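Local coordinates for protein probable glutamine synthetase (PDB 4HPP) that belongs to the glutamine synthetase family, assembles from several copies of its chain, and carries a magnesium ion and glutamic acid, at residues C39-V42 with P43-S47. Sequence-based numbering, arbitrary orientation.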
ATOM      1  N   CYS A  39      -0.095  33.583  30.713  1.00 52.78           N
ATOM      2  CA  CYS A  39      -1.174  33.671  29.714  1.00 46.25           C
ATOM      3  C   CYS A  39      -2.513  33.814  30.386  1.00 46.64           C
ATOM      4  O   CYS A  39      -2.678  33.391  31.537  1.00 52.08           O
ATOM      5  CB  CYS A  39      -1.227  32.410  28.842  1.00 44.98           C
ATOM      6  SG  CYS A  39      -1.751  30.885  29.681  1.00 54.46           S
ATOM      7  N   GLY A  40      -3.492  34.354  29.666  1.00 45.89           N
ATOM      8  CA  GLY A  40      -4.843  34.474  30.205  1.00 45.92           C
ATOM      9  C   GLY A  40      -5.469  33.134  30.600  1.00 47.96           C
ATOM     10  O   GLY A  40      -5.039  32.082  30.167  1.00 48.45           O
ATOM     11  N   TRP A  41      -6.469  33.169  31.466  1.00 50.23           N
ATOM     12  CA  TRP A  41      -7.231  31.962  31.820  1.00 51.53           C
ATOM     13  C   TRP A  41      -8.526  32.417  32.400  1.00 47.27           C
ATOM     14  O   TRP A  41      -8.623  33.547  32.872  1.00 62.14           O
ATOM     15  CB  TRP A  41      -6.432  31.129  32.826  1.00 51.70           C
ATOM     16  CG  TRP A  41      -6.893  29.719  32.921  1.00 48.67           C
ATOM     17  CD1 TRP A  41      -7.500  29.089  34.005  1.00 48.46           C
ATOM     18  CD2 TRP A  41      -6.864  28.706  31.851  1.00 48.88           C
ATOM     19  NE1 TRP A  41      -7.815  27.774  33.691  1.00 47.53           N
ATOM     20  CE2 TRP A  41      -7.435  27.486  32.421  1.00 48.25           C
ATOM     21  CE3 TRP A  41      -6.400  28.680  30.556  1.00 42.93           C
ATOM     22  CZ2 TRP A  41      -7.532  26.321  31.689  1.00 53.09           C
ATOM     23  CZ3 TRP A  41      -6.487  27.498  29.845  1.00 43.28           C
ATOM     24  CH2 TRP A  41      -7.054  26.359  30.378  1.00 45.31           C
ATOM     25  N   VAL A  42      -9.547  31.583  32.360  1.00 49.24           N
ATOM     26  CA  VAL A  42     -10.941  32.008  32.700  1.00 50.22           C
ATOM     27  C   VAL A  42     -11.299  31.231  33.981  1.00 53.91           C
ATOM     28  O   VAL A  42     -11.134  30.014  34.009  1.00 60.19           O
ATOM     29  CB  VAL A  42     -11.899  31.720  31.504  1.00 52.29           C
ATOM     30  CG1 VAL A  42     -13.372  31.865  31.869  1.00 54.26           C
ATOM     31  CG2 VAL A  42     -11.561  32.615  30.318  1.00 45.83           C
ATOM     32  N   PRO A  43     -11.725  31.920  35.064  1.00 54.09           N
ATOM     33  CA  PRO A  43     -12.003  31.228  36.332  1.00 51.05           C
ATOM     34  C   PRO A  43     -13.061  30.126  36.207  1.00 53.72           C
ATOM     35  O   PRO A  43     -12.962  29.082  36.889  1.00 59.10           O
ATOM     36  CB  PRO A  43     -12.549  32.342  37.225  1.00 48.46           C
ATOM     37  CG  PRO A  43     -12.054  33.613  36.620  1.00 51.38           C
ATOM     38  CD  PRO A  43     -12.141  33.333  35.145  1.00 58.39           C
ATOM     39  N   ALA A  44     -14.047  30.347  35.335  1.00 49.96           N
ATOM     40  CA  ALA A  44     -15.155  29.403  35.163  1.00 60.46           C
ATOM     41  C   ALA A  44     -14.715  28.024  34.622  1.00 64.49           C
ATOM     42  O   ALA A  44     -15.496  27.048  34.730  1.00 64.19           O
ATOM     43  CB  ALA A  44     -16.286  30.001  34.316  1.00 50.97           C
ATOM     44  N   ASN A  45     -13.485  27.945  34.083  1.00 53.88           N
ATOM     45  CA  ASN A  45     -12.905  26.665  33.616  1.00 56.57           C
ATOM     46  C   ASN A  45     -12.752  25.686  34.771  1.00 60.71           C
ATOM     47  O   ASN A  45     -12.848  24.469  34.588  1.00 61.43           O
ATOM     48  CB  ASN A  45     -11.546  26.859  32.968  1.00 55.71           C
ATOM     49  CG  ASN A  45     -11.620  27.665  31.697  1.00 60.45           C
ATOM     50  OD1 ASN A  45     -12.661  27.742  31.069  1.00 57.34           O
ATOM     51  ND2 ASN A  45     -10.499  28.258  31.298  1.00 65.61           N
ATOM     52  N   SER A  46     -12.545  26.236  35.967  1.00 58.93           N
ATOM     53  CA  SER A  46     -12.461  25.435  37.186  1.00 55.80           C
ATOM     54  C   SER A  46     -13.820  24.856  37.626  1.00 58.32           C
ATOM     55  O   SER A  46     -13.874  23.976  38.499  1.00 59.38           O
ATOM     56  CB  SER A  46     -11.823  26.239  38.314  1.00 56.36           C
ATOM     57  OG  SER A  46     -10.615  26.848  37.878  1.00 60.66           O
ATOM     58  N   SER A  47     -14.909  25.285  37.005  1.00 50.43           N
ATOM     59  CA  SER A  47     -16.157  24.568  37.229  1.00 49.82           C
ATOM     60  C   SER A  47     -16.463  23.515  36.149  1.00 57.34           C
ATOM     61  O   SER A  47     -17.587  22.997  36.140  1.00 56.16           O
ATOM     62  CB  SER A  47     -17.361  25.529  37.355  1.00 51.02           C
ATOM     63  OG  SER A  47     -17.111  26.678  38.167  1.00 56.79           O
TER
HETATM   64  O   HOH W   1      -9.032  25.915  35.297  1.00 49.91           O
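N45 reaches back from the 3-10 turn 43-47 to bring its amide nitrogen over one face of the W41 indole, at the end of strand 39-41. Its CB lies 3.3 Å from V42 O and also comes near W41 NE1. CG stands anti to the carbonyl carbon (chi1 -65°), which swings the amide back over the strand end; CG itself skirts V42 O and V42 CB. OD1 is on the side away from the ring, whereas N45 ND2 reaches the indole, 3.3 Å above the ring plane and over its centre, with W41 CE2 its nearest ring atom at 3.4 Å. Amide and ring planes are 73° apart, so the amide stands steeply on the face. N45 ND2 also lies nearer the valine than OD1 does, 3.7 Å from V42 CB.

N45 N bonds V42 O at 3.1 Å, an i to i+3 link that starts the 3-10 turn. V42 CG1 lies 3.8 Å from P43 CD and reaches A44 CB more loosely. At the rim of the indole, in its plane, a water accepts from W41 NE1 at 2.7 Å and also bonds S46 OG, bridging strand and turn.

This largely buried corner ends one of the two edge strands, within this chain, of the N-terminal domain sheet, paired antiparallel with strand 66-78 by backbone hydrogen bonds of C39 with L68 and W41 with L66. W41 packs on R22 and R24 of strand 21-27 and T14 of strand 9-15, while F148 of a second subunit packs on N45 and R308 of that subunit on V42, placing the turn at a subunit interface.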